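Local atomic coordinates of pyrrolidone-carboxylate peptidase (Pyrococcus furiosus, PDB entry 1X10), a protein that removes an N-terminal pyroglutamyl (5-oxoproline) residue from peptides as a thiol peptidase of family C15, unless the second residue is proline. Residues T6-F11 with Y140-V145; N17-I22 with I65-A70; A85-I90 with I98-I103. The protein carries 3 engineered substitutions. All coordinates share one frame; numbering follows the deposited sequence.

Overall arrangement
Contacts 1 and 2 share one mixed beta-sheet of an alpha/beta fold: contact 1 uses strand 2-8, contact 2 its parallel neighbour 63-69. Their centres lie about 8 Å apart, and helix 18-26 follows strand 2-8 in the chain. Contact 1 sets residues 6-11 against the start of helix 141-156, where the active-site position 142 lies; contact 2 packs helix 18-26 on the other face, against strand 63-69. Contact 3 joins two parts of the loop between strands 76-83 and 110-112, about 14 Å from contact 1 and 21 Å from contact 2, centre to centre. In sequence, contacts 2 and 3 fall between the partners of contact 1. Contacts 1 and 2 lie by the active site; contact 3 reaches a neighbouring subunit.

Contact 1 of 3, residues T6-F11 with Y140-V145; sequences TGFEPF and YLSNYV. Engineered in segment 140-145: Ser142 (natural residue Cys).
Phe8 and Val145 meet tip to tip, and this apolar pair is the heart of the contact. Val145 CG1 lies 3.6 Å from Phe8 CZ, at the far end of the ring; CG2 also comes near CZ, though its exact place is less certain. With CG anti to its carbonyl carbon (chi1 -78°), Phe8 sends its ring from the end of strand 2-8 to the first turn of helix 141-156. A long, flat side chain suits this place, since the CA atoms of Phe8 and Ser142 are 8.6 Å apart. Leu141 adds CB, 4.2 Å from Phe8 CE2.

The second group is aromatic. Phe11 and Tyr140 pass alongside, Phe11 CD1 touching the edge of the tyrosine ring at CE2 (3.9 Å), with the planes 48° apart. Tyr140 OH is bonded to Pro91 O.

Polar atoms come last. Leu141 O approaches Phe8 CZ at 3.6 Å without a hydrogen bond. Ser142, engineered in place of the active-site cysteine, has OG 4.0 Å from Phe8 CE1 and hydrogen-bonded to NE2 of the active-site His166. The phenyl ring thus gives the engineered hydroxyl an apolar neighbour, and apolar packing joins helix start to strand.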
loop_
_atom_site.group_PDB
_atom_site.type_symbol
_atom_site.label_atom_id
_atom_site.label_comp_id
_atom_site.label_asym_id
_atom_site.label_seq_id
_atom_site.Cartn_x
_atom_site.Cartn_y
_atom_site.Cartn_z
ATOM N N THR A 6 17.911 -19.565 13.293
ATOM C CA THR A 6 18.877 -18.534 12.947
ATOM C C THR A 6 18.170 -17.212 12.706
ATOM O O THR A 6 16.977 -17.172 12.390
ATOM C CB THR A 6 19.701 -18.877 11.672
ATOM O OG1 THR A 6 18.839 -18.892 10.522
ATOM C CG2 THR A 6 20.385 -20.234 11.821
ATOM N N GLY A 7 18.925 -16.136 12.886
ATOM C CA GLY A 7 18.428 -14.797 12.652
ATOM C C GLY A 7 19.532 -14.081 11.891
ATOM O O GLY A 7 20.591 -14.665 11.635
ATOM N N PHE A 8 19.302 -12.827 11.521
ATOM C CA PHE A 8 20.302 -12.060 10.784
ATOM C C PHE A 8 20.723 -10.799 11.525
ATOM O O PHE A 8 19.982 -10.269 12.350
ATOM C CB PHE A 8 19.767 -11.650 9.408
ATOM C CG PHE A 8 19.795 -12.747 8.378
ATOM C CD1 PHE A 8 18.613 -13.348 7.951
ATOM C CD2 PHE A 8 20.996 -13.137 7.789
ATOM C CE1 PHE A 8 18.626 -14.320 6.943
ATOM C CE2 PHE A 8 21.024 -14.108 6.782
ATOM C CZ PHE A 8 19.833 -14.700 6.357
ATOM N N GLU A 9 21.925 -10.327 11.220
ATOM C CA GLU A 9 22.456 -9.107 11.811
ATOM C C GLU A 9 21.766 -7.930 11.113
ATOM O O GLU A 9 21.054 -8.116 10.124
ATOM C CB GLU A 9 23.967 -9.029 11.566
ATOM C CG GLU A 9 24.326 -9.039 10.078
ATOM C CD GLU A 9 25.825 -8.963 9.818
ATOM O OE1 GLU A 9 26.604 -9.045 10.790
ATOM O OE2 GLU A 9 26.219 -8.829 8.636
ATOM N N PRO A 10 21.966 -6.701 11.620
ATOM C CA PRO A 10 21.336 -5.541 10.990
ATOM C C PRO A 10 21.859 -5.373 9.564
ATOM O O PRO A 10 22.971 -5.796 9.251
ATOM C CB PRO A 10 21.763 -4.379 11.892
ATOM C CG PRO A 10 21.950 -5.038 13.234
ATOM C CD PRO A 10 22.663 -6.313 12.861
ATOM N N PHE A 11 21.059 -4.758 8.702
ATOM C CA PHE A 11 21.469 -4.541 7.320
ATOM C C PHE A 11 20.664 -3.401 6.699
ATOM O O PHE A 11 19.675 -2.940 7.270
ATOM C CB PHE A 11 21.259 -5.822 6.508
ATOM C CG PHE A 11 19.812 -6.145 6.247
ATOM C CD1 PHE A 11 19.200 -5.747 5.062
ATOM C CD2 PHE A 11 19.050 -6.813 7.202
ATOM C CE1 PHE A 11 17.849 -6.009 4.831
ATOM C CE2 PHE A 11 17.700 -7.081 6.984
ATOM C CZ PHE A 11 17.097 -6.679 5.799
ATOM N N TYR A 140 17.454 -12.266 -2.041
ATOM C CA TYR A 140 18.529 -11.650 -1.277
ATOM C C TYR A 140 19.073 -12.698 -0.297
ATOM O O TYR A 140 19.092 -13.883 -0.612
ATOM C CB TYR A 140 17.976 -10.415 -0.554
ATOM C CG TYR A 140 18.993 -9.487 0.089
ATOM C CD1 TYR A 140 20.076 -8.985 -0.633
ATOM C CD2 TYR A 140 18.828 -9.059 1.410
ATOM C CE1 TYR A 140 20.967 -8.074 -0.060
ATOM C CE2 TYR A 140 19.715 -8.148 1.996
ATOM C CZ TYR A 140 20.779 -7.661 1.254
ATOM O OH TYR A 140 21.650 -6.762 1.828
ATOM N N LEU A 141 19.502 -12.290 0.893
ATOM C CA LEU A 141 20.063 -13.267 1.823
ATOM C C LEU A 141 19.101 -14.244 2.489
ATOM O O LEU A 141 19.493 -15.364 2.799
ATOM C CB LEU A 141 20.918 -12.561 2.874
ATOM C CG LEU A 141 22.320 -12.440 2.259
ATOM C CD1 LEU A 141 22.926 -11.101 2.535
ATOM C CD2 LEU A 141 23.189 -13.578 2.762
ATOM N N SER A 142 17.852 -13.845 2.707
ATOM C CA SER A 142 16.898 -14.760 3.328
ATOM C C SER A 142 16.704 -15.981 2.434
ATOM O O SER A 142 16.794 -17.114 2.901
ATOM C CB SER A 142 15.557 -14.066 3.562
ATOM O OG SER A 142 15.690 -13.061 4.556
ATOM N N ASN A 143 16.445 -15.746 1.149
ATOM C CA ASN A 143 16.245 -16.832 0.194
ATOM C C ASN A 143 17.518 -17.665 0.047
ATOM O O ASN A 143 17.468 -18.886 -0.100
ATOM C CB ASN A 143 15.850 -16.263 -1.172
ATOM C CG ASN A 143 15.731 -17.329 -2.231
ATOM O OD1 ASN A 143 14.764 -18.091 -2.259
ATOM N ND2 ASN A 143 16.729 -17.399 -3.112
ATOM N N TYR A 144 18.653 -16.978 0.083
ATOM C CA TYR A 144 19.973 -17.589 -0.040
ATOM C C TYR A 144 20.146 -18.663 1.041
ATOM O O TYR A 144 20.462 -19.817 0.742
ATOM C CB TYR A 144 21.028 -16.488 0.107
ATOM C CG TYR A 144 22.482 -16.901 0.008
ATOM C CD1 TYR A 144 23.057 -17.250 -1.218
ATOM C CD2 TYR A 144 23.309 -16.846 1.130
ATOM C CE1 TYR A 144 24.432 -17.521 -1.319
ATOM C CE2 TYR A 144 24.671 -17.113 1.039
ATOM C CZ TYR A 144 25.226 -17.445 -0.184
ATOM O OH TYR A 144 26.580 -17.660 -0.260
ATOM N N VAL A 145 19.925 -18.290 2.297
ATOM C CA VAL A 145 20.061 -19.246 3.389
ATOM C C VAL A 145 18.957 -20.306 3.348
ATOM O O VAL A 145 19.206 -21.480 3.626
ATOM C CB VAL A 145 20.044 -18.539 4.764
ATOM C CG1 VAL A 145 21.279 -17.660 4.907
ATOM C CG2 VAL A 145 18.789 -17.707 4.905
#

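Contact 2 of 3, residues N17-I22 with I65-A70; sequences NPTERI and IHVGLA
Thr19 CG2 packs on the bare backbone of Gly68, 3.3 Å from its C atom, and also meets Val67 CG1 at 3.5 Å. The CA atoms of Thr19 and Gly68 are 5.7 Å apart. Having no side chain, Gly68 leaves room on the side of the strand away from the helix, where Ser142 and His166 lie. With OG1 between the backbone N and the carbonyl carbon (chi1 66°), Thr19 turns its hydroxyl back to Asn17.

Asn17 is the N-cap of helix 18-26, which lies on one face of the mixed sheet, roughly antiparallel to strand 63-69, as helices do in an alpha/beta fold. Its OD1 accepts from Thr19 N (3.0 Å) and from Thr19 OG1 (2.6 Å), both from the same face of the amide plane, the hydroxyl well above it. Thr19 OG1 also bonds to Phe8 N, tying the helix start to strand 2-8. Asn17 and Leu69 run alongside, head to tail, OD1 lying 3.7 Å from Leu69 CB, while a water accepts from Leu69 N and, weakly, from Asn17 ND2.

The Pro18 ring lies crosswise to Leu69, CD being 3.8 Å from Leu69 CG. One turn on, Ile22 CD1 approaches Val67 CG1 more loosely, its side chain also meeting Leu193 of helix 189-206.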
loop_
_atom_site.group_PDB
_atom_site.type_symbol
_atom_site.label_atom_id
_atom_site.label_comp_id
_atom_site.label_asym_id
_atom_site.label_seq_id
_atom_site.Cartn_x
_atom_site.Cartn_y
_atom_site.Cartn_z
ATOM N N ASN A 17 17.995 -5.589 13.833
ATOM C CA ASN A 17 17.309 -6.624 13.084
ATOM C C ASN A 17 16.676 -7.444 14.198
ATOM O O ASN A 17 17.372 -8.112 14.960
ATOM C CB ASN A 17 18.292 -7.490 12.291
ATOM C CG ASN A 17 17.581 -8.468 11.377
ATOM O OD1 ASN A 17 16.565 -9.044 11.754
ATOM N ND2 ASN A 17 18.112 -8.660 10.175
ATOM N N PRO A 18 15.344 -7.396 14.316
ATOM C CA PRO A 18 14.670 -8.155 15.370
ATOM C C PRO A 18 14.958 -9.658 15.381
ATOM O O PRO A 18 14.861 -10.297 16.431
ATOM C CB PRO A 18 13.193 -7.832 15.137
ATOM C CG PRO A 18 13.124 -7.602 13.666
ATOM C CD PRO A 18 14.363 -6.765 13.413
ATOM N N THR A 19 15.320 -10.222 14.231
ATOM C CA THR A 19 15.592 -11.660 14.182
ATOM C C THR A 19 16.896 -12.020 14.892
ATOM O O THR A 19 17.094 -13.162 15.299
ATOM C CB THR A 19 15.604 -12.196 12.723
ATOM O OG1 THR A 19 16.707 -11.641 11.997
ATOM C CG2 THR A 19 14.303 -11.827 12.027
ATOM N N GLU A 20 17.782 -11.042 15.051
ATOM C CA GLU A 20 19.031 -11.287 15.762
ATOM C C GLU A 20 18.675 -11.543 17.230
ATOM O O GLU A 20 19.187 -12.475 17.854
ATOM C CB GLU A 20 19.965 -10.078 15.651
ATOM C CG GLU A 20 21.169 -10.142 16.581
ATOM C CD GLU A 20 22.261 -9.148 16.211
ATOM O OE1 GLU A 20 21.934 -8.019 15.795
ATOM O OE2 GLU A 20 23.453 -9.492 16.350
ATOM N N ARG A 21 17.785 -10.715 17.771
ATOM C CA ARG A 21 17.346 -10.866 19.158
ATOM C C ARG A 21 16.584 -12.170 19.347
ATOM O O ARG A 21 16.732 -12.841 20.364
ATOM C CB ARG A 21 16.437 -9.709 19.567
ATOM C CG ARG A 21 17.157 -8.447 19.973
ATOM C CD ARG A 21 16.153 -7.365 20.355
ATOM N NE ARG A 21 15.340 -7.736 21.513
ATOM C CZ ARG A 21 14.318 -7.012 21.966
ATOM N NH1 ARG A 21 13.983 -5.884 21.354
ATOM N NH2 ARG A 21 13.633 -7.403 23.035
ATOM N N ILE A 22 15.750 -12.514 18.371
ATOM C CA ILE A 22 14.976 -13.749 18.441
ATOM C C ILE A 22 15.913 -14.946 18.576
ATOM O O ILE A 22 15.718 -15.812 19.431
ATOM C CB ILE A 22 14.095 -13.934 17.183
ATOM C CG1 ILE A 22 12.984 -12.879 17.169
ATOM C CG2 ILE A 22 13.491 -15.329 17.173
ATOM C CD1 ILE A 22 12.074 -12.940 15.951
ATOM N N ILE A 65 14.927 -23.695 11.419
ATOM C CA ILE A 65 13.989 -22.619 11.143
ATOM C C ILE A 65 14.796 -21.334 11.063
ATOM O O ILE A 65 15.309 -20.843 12.068
ATOM C CB ILE A 65 12.917 -22.511 12.235
ATOM C CG1 ILE A 65 12.053 -23.778 12.225
ATOM C CG2 ILE A 65 12.044 -21.275 11.986
ATOM C CD1 ILE A 65 10.993 -23.824 13.310
ATOM N N HIS A 66 14.921 -20.817 9.845
ATOM C CA HIS A 66 15.678 -19.607 9.575
ATOM C C HIS A 66 14.712 -18.428 9.568
ATOM O O HIS A 66 13.678 -18.465 8.902
ATOM C CB HIS A 66 16.398 -19.764 8.233
ATOM C CG HIS A 66 17.252 -20.996 8.164
ATOM N ND1 HIS A 66 18.415 -21.134 8.891
ATOM C CD2 HIS A 66 17.070 -22.175 7.521
ATOM C CE1 HIS A 66 18.911 -22.345 8.702
ATOM N NE2 HIS A 66 18.114 -22.997 7.876
ATOM N N VAL A 67 15.057 -17.391 10.325
ATOM C CA VAL A 67 14.204 -16.219 10.456
ATOM C C VAL A 67 14.864 -14.966 9.888
ATOM O O VAL A 67 16.075 -14.779 9.998
ATOM C CB VAL A 67 13.855 -15.982 11.943
ATOM C CG1 VAL A 67 12.716 -14.983 12.071
ATOM C CG2 VAL A 67 13.485 -17.314 12.608
ATOM N N GLY A 68 14.052 -14.114 9.278
ATOM C CA GLY A 68 14.571 -12.890 8.703
ATOM C C GLY A 68 13.581 -11.746 8.795
ATOM O O GLY A 68 12.391 -11.950 9.050
ATOM N N LEU A 69 14.089 -10.534 8.594
ATOM C CA LEU A 69 13.275 -9.333 8.628
ATOM C C LEU A 69 12.755 -9.087 7.208
ATOM O O LEU A 69 13.509 -9.197 6.240
ATOM C CB LEU A 69 14.137 -8.148 9.072
ATOM C CG LEU A 69 13.559 -6.852 9.660
ATOM C CD1 LEU A 69 14.268 -5.683 9.008
ATOM C CD2 LEU A 69 12.060 -6.752 9.476
ATOM N N ALA A 70 11.470 -8.764 7.085
ATOM C CA ALA A 70 10.868 -8.475 5.782
ATOM C C ALA A 70 10.234 -7.090 5.843
ATOM O O ALA A 70 9.038 -6.947 6.116
ATOM C CB ALA A 70 9.813 -9.513 5.433
HETATM O O HOH W 1 16.908 -10.246 7.397
#

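Contact 3 of 3, residues A85-I90 with I98-I103; sequences AIDARI and IEDEPI
A G1 beta bulge joins two parts of the long loop between strands 76-83 and 110-112: Asp100 and Glu101 together face Ile86 in a single antiparallel bridge. Ile86 and Glu101 form a hydrogen-bonded pair, Ile86 N giving to Glu101 O at 2.7 Å and Glu101 N to Ile86 O at 3.3 Å. Asp100 adopts the left-handed conformation (phi 43°, psi 68°) that a G1 bulge requires at this position. Further along, Ala88 N donates to Ile98 O at 2.9 Å and nearly straight (164°), and the small CB of Ala88 sits by the same Ile98 O and beside Tyr140.

Under the bridge, Ile86 lies between two other isoleucines. Its CG2 meets Ile98 CB at 3.6 Å, while Ile86 CG1 touches Ile103 CG1 at 3.7 Å, the two chains lying crosswise. These branched apolar side chains suit a layer facing helix 141-156, where Ile86 rests on Tyr144 and Ile103 on Leu148.

The acidic side chains instead meet a neighbouring subunit. Asp87 and Asp100 run alongside with the same heading, Asp87 OD1 being 3.9 Å from Asp100 OD1. Asp100 N also gives a weak bond to Asp87 OD2. Arg80 and Lys118 of the second subunit each form salt bridges to both aspartates. Two like charges so close would probably repel if left alone, so the pair's charge is probably balanced across the subunit interface.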
loop_
_atom_site.group_PDB
_atom_site.type_symbol
_atom_site.label_atom_id
_atom_site.label_comp_id
_atom_site.label_asym_id
_atom_site.label_seq_id
_atom_site.Cartn_x
_atom_site.Cartn_y
_atom_site.Cartn_z
ATOM N N ALA A 85 18.563 -18.841 -7.020
ATOM C CA ALA A 85 18.985 -17.632 -7.710
ATOM C C ALA A 85 19.290 -16.493 -6.758
ATOM O O ALA A 85 18.724 -16.400 -5.663
ATOM C CB ALA A 85 17.906 -17.190 -8.707
ATOM N N ILE A 86 20.204 -15.631 -7.186
ATOM C CA ILE A 86 20.580 -14.458 -6.421
ATOM C C ILE A 86 20.412 -13.249 -7.333
ATOM O O ILE A 86 20.978 -13.205 -8.428
ATOM C CB ILE A 86 22.051 -14.508 -5.968
ATOM C CG1 ILE A 86 22.295 -15.746 -5.106
ATOM C CG2 ILE A 86 22.394 -13.244 -5.187
ATOM C CD1 ILE A 86 23.744 -15.982 -4.789
ATOM N N ASP A 87 19.615 -12.284 -6.891
ATOM C CA ASP A 87 19.401 -11.060 -7.648
ATOM C C ASP A 87 19.078 -10.010 -6.598
ATOM O O ASP A 87 17.915 -9.701 -6.342
ATOM C CB ASP A 87 18.236 -11.199 -8.632
ATOM C CG ASP A 87 18.334 -10.208 -9.788
ATOM O OD1 ASP A 87 17.324 -9.982 -10.492
ATOM O OD2 ASP A 87 19.443 -9.659 -9.996
ATOM N N ALA A 88 20.129 -9.481 -5.985
ATOM C CA ALA A 88 20.003 -8.490 -4.922
ATOM C C ALA A 88 19.525 -7.117 -5.381
ATOM O O ALA A 88 20.098 -6.529 -6.296
ATOM C CB ALA A 88 21.335 -8.355 -4.201
ATOM N N ARG A 89 18.477 -6.611 -4.730
ATOM C CA ARG A 89 17.937 -5.293 -5.050
ATOM C C ARG A 89 18.868 -4.262 -4.414
ATOM O O ARG A 89 18.958 -3.120 -4.868
ATOM C CB ARG A 89 16.524 -5.130 -4.479
ATOM C CG ARG A 89 15.695 -4.058 -5.184
ATOM C CD ARG A 89 14.705 -3.394 -4.234
ATOM N NE ARG A 89 15.382 -2.453 -3.344
ATOM C CZ ARG A 89 14.796 -1.809 -2.340
ATOM N NH1 ARG A 89 13.508 -2.002 -2.085
ATOM N NH2 ARG A 89 15.498 -0.968 -1.591
ATOM N N ILE A 90 19.545 -4.679 -3.347
ATOM C CA ILE A 90 20.503 -3.834 -2.640
ATOM C C ILE A 90 21.736 -4.696 -2.368
ATOM O O ILE A 90 21.655 -5.919 -2.377
ATOM C CB ILE A 90 19.946 -3.323 -1.281
ATOM C CG1 ILE A 90 19.637 -4.504 -0.359
ATOM C CG2 ILE A 90 18.690 -2.485 -1.511
ATOM C CD1 ILE A 90 19.255 -4.096 1.047
ATOM N N ILE A 98 25.067 -9.019 -6.022
ATOM C CA ILE A 98 25.061 -10.084 -7.016
ATOM C C ILE A 98 23.753 -10.130 -7.800
ATOM O O ILE A 98 22.668 -10.066 -7.225
ATOM C CB ILE A 98 25.304 -11.454 -6.341
ATOM C CG1 ILE A 98 26.635 -11.422 -5.578
ATOM C CG2 ILE A 98 25.309 -12.560 -7.382
ATOM C CD1 ILE A 98 26.939 -12.688 -4.801
ATOM N N GLU A 99 23.865 -10.256 -9.119
ATOM C CA GLU A 99 22.692 -10.297 -9.983
ATOM C C GLU A 99 22.703 -11.481 -10.949
ATOM O O GLU A 99 23.747 -11.858 -11.477
ATOM C CB GLU A 99 22.590 -8.988 -10.776
ATOM C CG GLU A 99 22.552 -7.742 -9.898
ATOM C CD GLU A 99 22.622 -6.451 -10.697
ATOM O OE1 GLU A 99 23.609 -6.264 -11.442
ATOM O OE2 GLU A 99 21.693 -5.621 -10.578
ATOM N N ASP A 100 21.526 -12.061 -11.166
ATOM C CA ASP A 100 21.352 -13.194 -12.074
ATOM C C ASP A 100 22.446 -14.243 -11.953
ATOM O O ASP A 100 23.242 -14.450 -12.868
ATOM C CB ASP A 100 21.274 -12.689 -13.515
ATOM C CG ASP A 100 20.187 -11.655 -13.699
ATOM O OD1 ASP A 100 19.016 -11.972 -13.407
ATOM O OD2 ASP A 100 20.499 -10.527 -14.128
ATOM N N GLU A 101 22.462 -14.925 -10.819
ATOM C CA GLU A 101 23.465 -15.936 -10.562
ATOM C C GLU A 101 22.839 -17.036 -9.715
ATOM O O GLU A 101 22.089 -16.759 -8.783
ATOM C CB GLU A 101 24.623 -15.280 -9.820
ATOM C CG GLU A 101 25.897 -16.065 -9.766
ATOM C CD GLU A 101 27.048 -15.192 -9.325
ATOM O OE1 GLU A 101 27.383 -14.246 -10.072
ATOM O OE2 GLU A 101 27.604 -15.441 -8.232
ATOM N N PRO A 102 23.124 -18.304 -10.037
ATOM C CA PRO A 102 22.541 -19.385 -9.239
ATOM C C PRO A 102 23.221 -19.462 -7.877
ATOM O O PRO A 102 24.350 -18.991 -7.714
ATOM C CB PRO A 102 22.817 -20.622 -10.084
ATOM C CG PRO A 102 24.139 -20.287 -10.722
ATOM C CD PRO A 102 23.938 -18.841 -11.141
ATOM N N ILE A 103 22.532 -20.042 -6.899
ATOM C CA ILE A 103 23.112 -20.192 -5.566
ATOM C C ILE A 103 24.009 -21.420 -5.628
ATOM O O ILE A 103 25.142 -21.406 -5.139
ATOM C CB ILE A 103 22.021 -20.404 -4.496
ATOM C CG1 ILE A 103 21.139 -19.154 -4.402
ATOM C CG2 ILE A 103 22.665 -20.722 -3.146
ATOM C CD1 ILE A 103 19.964 -19.297 -3.448
#